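Local structure of SA2223 protein (Staphylococcus aureus, 5KCB) at residues G52-I57 against P132-Y137. The protein probably binds small-molecule effectors, flat aromatic cations such as ethidium among them. Numbering follows the deposited sequence.
With ET (ethidium), chain B.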
loop_
_atom_site.group_PDB
_atom_site.type_symbol
_atom_site.label_atom_id
_atom_site.label_comp_id
_atom_site.label_asym_id
_atom_site.label_seq_id
_atom_site.Cartn_x
_atom_site.Cartn_y
_atom_site.Cartn_z
ATOM N N GLY A 52 3.741 -13.803 -7.494
ATOM C CA GLY A 52 4.013 -12.938 -8.618
ATOM C C GLY A 52 2.858 -12.102 -9.119
ATOM O O GLY A 52 3.003 -11.402 -10.108
ATOM N N ASP A 53 1.724 -12.139 -8.433
ATOM C CA ASP A 53 0.588 -11.347 -8.867
ATOM C C ASP A 53 0.965 -9.889 -8.855
ATOM O O ASP A 53 0.644 -9.155 -9.776
ATOM C CB ASP A 53 -0.601 -11.595 -7.968
ATOM C CG ASP A 53 -1.175 -12.955 -8.140
ATOM O OD1 ASP A 53 -0.874 -13.588 -9.159
ATOM O OD2 ASP A 53 -1.939 -13.394 -7.267
ATOM N N LEU A 54 1.660 -9.471 -7.813
ATOM C CA LEU A 54 2.148 -8.117 -7.724
ATOM C C LEU A 54 3.633 -8.203 -7.421
ATOM O O LEU A 54 4.048 -8.955 -6.562
ATOM C CB LEU A 54 1.407 -7.312 -6.678
ATOM C CG LEU A 54 0.253 -6.503 -7.239
ATOM C CD1 LEU A 54 -0.399 -5.673 -6.163
ATOM C CD2 LEU A 54 0.750 -5.626 -8.363
ATOM N N ALA A 55 4.429 -7.423 -8.128
ATOM C CA ALA A 55 5.859 -7.471 -7.946
ATOM C C ALA A 55 6.311 -6.538 -6.859
ATOM O O ALA A 55 6.329 -5.332 -7.028
ATOM C CB ALA A 55 6.544 -7.109 -9.250
ATOM N N GLY A 56 6.709 -7.122 -5.745
ATOM C CA GLY A 56 7.176 -6.350 -4.625
ATOM C C GLY A 56 6.494 -6.690 -3.326
ATOM O O GLY A 56 5.831 -7.700 -3.189
ATOM N N ILE A 57 6.683 -5.808 -2.365
ATOM C CA ILE A 57 6.118 -5.949 -1.052
ATOM C C ILE A 57 5.184 -4.784 -0.887
ATOM O O ILE A 57 5.473 -3.704 -1.328
ATOM C CB ILE A 57 7.180 -5.879 0.038
ATOM C CG1 ILE A 57 8.234 -6.941 -0.173
ATOM C CG2 ILE A 57 6.545 -6.060 1.393
ATOM C CD1 ILE A 57 9.516 -6.649 0.555
ATOM N N PRO A 132 -8.604 0.056 1.420
ATOM C CA PRO A 132 -7.167 0.145 1.676
ATOM C C PRO A 132 -6.377 0.782 0.553
ATOM O O PRO A 132 -6.654 0.520 -0.573
ATOM C CB PRO A 132 -6.742 -1.311 1.809
ATOM C CG PRO A 132 -7.972 -2.067 2.077
ATOM C CD PRO A 132 -9.080 -1.326 1.429
ATOM N N PHE A 133 -5.394 1.600 0.882
ATOM C CA PHE A 133 -4.509 2.179 -0.112
ATOM C C PHE A 133 -3.123 1.705 0.272
ATOM O O PHE A 133 -2.879 1.404 1.421
ATOM C CB PHE A 133 -4.603 3.691 -0.238
ATOM C CG PHE A 133 -4.190 4.450 0.978
ATOM C CD1 PHE A 133 -2.920 4.933 1.095
ATOM C CD2 PHE A 133 -5.087 4.716 1.980
ATOM C CE1 PHE A 133 -2.536 5.650 2.199
ATOM C CE2 PHE A 133 -4.710 5.436 3.088
ATOM C CZ PHE A 133 -3.431 5.900 3.195
ATOM N N PHE A 134 -2.231 1.598 -0.693
ATOM C CA PHE A 134 -0.915 1.070 -0.403
ATOM C C PHE A 134 0.259 1.577 -1.201
ATOM O O PHE A 134 0.119 2.152 -2.256
ATOM C CB PHE A 134 -0.941 -0.451 -0.514
ATOM C CG PHE A 134 -1.323 -0.971 -1.865
ATOM C CD1 PHE A 134 -0.373 -1.195 -2.834
ATOM C CD2 PHE A 134 -2.623 -1.290 -2.148
ATOM C CE1 PHE A 134 -0.717 -1.699 -4.064
ATOM C CE2 PHE A 134 -2.975 -1.797 -3.377
ATOM C CZ PHE A 134 -2.020 -1.996 -4.337
ATOM N N GLU A 135 1.429 1.309 -0.644
ATOM C CA GLU A 135 2.711 1.632 -1.234
ATOM C C GLU A 135 3.241 0.300 -1.705
ATOM O O GLU A 135 3.173 -0.685 -0.994
ATOM C CB GLU A 135 3.672 2.226 -0.212
ATOM C CG GLU A 135 3.218 3.507 0.432
ATOM C CD GLU A 135 3.610 3.614 1.890
ATOM O OE1 GLU A 135 4.560 2.955 2.329
ATOM O OE2 GLU A 135 2.954 4.371 2.611
ATOM N N LEU A 136 3.744 0.269 -2.920
ATOM C CA LEU A 136 4.291 -0.952 -3.466
ATOM C C LEU A 136 5.782 -0.765 -3.655
ATOM O O LEU A 136 6.196 0.144 -4.341
ATOM C CB LEU A 136 3.630 -1.277 -4.788
ATOM C CG LEU A 136 4.118 -2.523 -5.486
ATOM C CD1 LEU A 136 3.682 -3.760 -4.747
ATOM C CD2 LEU A 136 3.586 -2.540 -6.891
ATOM N N TYR A 137 6.574 -1.625 -3.025
ATOM C CA TYR A 137 8.030 -1.540 -3.104
ATOM C C TYR A 137 8.660 -2.642 -3.935
ATOM O O TYR A 137 8.709 -3.783 -3.539
ATOM C CB TYR A 137 8.616 -1.564 -1.696
ATOM C CG TYR A 137 8.199 -0.391 -0.871
ATOM C CD1 TYR A 137 8.855 0.801 -0.972
ATOM C CD2 TYR A 137 7.127 -0.467 -0.019
ATOM C CE1 TYR A 137 8.473 1.886 -0.240
ATOM C CE2 TYR A 137 6.736 0.618 0.720
ATOM C CZ TYR A 137 7.414 1.797 0.597
ATOM O OH TYR A 137 7.056 2.891 1.309
HETATM C C1 ET B . 8.777 1.960 4.372
HETATM C C2 ET B . 8.239 2.925 5.198
HETATM C C3 ET B . 8.983 3.448 6.246
HETATM C C4 ET B . 10.286 3.034 6.498
HETATM N N5 ET B . 12.221 1.627 5.939
HETATM C C6 ET B . 12.794 0.677 5.158
HETATM C C7 ET B . 12.606 -0.885 3.216
HETATM C C8 ET B . 11.872 -1.417 2.168
HETATM C C9 ET B . 10.573 -1.018 1.900
HETATM C C10 ET B . 9.959 -0.060 2.681
HETATM C C11 ET B . 12.039 0.078 4.025
HETATM C C12 ET B . 10.659 0.496 3.731
HETATM C C13 ET B . 10.066 1.519 4.596
HETATM C C14 ET B . 10.882 2.062 5.709
HETATM C C15 ET B . 14.187 0.184 5.387
HETATM C C16 ET B . 14.393 -1.125 5.802
HETATM C C17 ET B . 15.674 -1.597 6.020
HETATM C C18 ET B . 16.773 -0.759 5.842
HETATM C C19 ET B . 16.581 0.555 5.430
HETATM C C20 ET B . 15.283 1.018 5.194
HETATM C C21 ET B . 12.958 2.213 7.074
HETATM C C22 ET B . 12.392 1.748 8.399
HETATM N N23 ET B . 8.422 4.392 7.032
HETATM N N24 ET B . 12.436 -2.355 1.391
#
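Ile57 and Tyr137 form an antiparallel, hydrogen-bonded pair that ties the start of strand 57-63 to the end of strand 133-137. Tyr137 N reaches Ile57 O at 2.9 Å in a nearly straight bond (175°), and the return bond from Ile57 N to Tyr137 O is longer, 3.1 Å, and more bent. Ahead of the pair the chain turns off the strand: Gly56 CA, with no side chain, lies 3.2 Å from Tyr137 O. Leu136, its CG anti to the backbone N (chi1 179°), lays its isobutyl end against the loop backbone, with CD1 3.8 Å from Ala55 O. Its other methyl, CD2, loosely meets Leu54 CD2, while Leu54 CD1 approaches the Phe134 ring obliquely at CZ, 4.4 Å away. Phe134 stacks with Trp152 of strand 148-155. Both strands belong to the closed antiparallel barrel of this member of the integron-associated effector-binding family, where they are neighbours, and bonds of Glu135 with Gly59 and Phe133 with Cys61 continue the pairing. Tyr137 carries the contact on to the ligand: one face of its ring lies beneath ethidium, whose C10 sits 3.6 Å above the ring centre, and Tyr137 OH is 3.6 Å from ethidium C1. That hydroxyl donates to Glu135 OE1 at 2.7 Å, meeting it from above the carboxylate plane, a bond that ties down the far end of the ring. Trp34 meets the same tyrosine ring with its plane turned by about 80°, and the negative charge of Glu135 may favour a cationic ligand nearby.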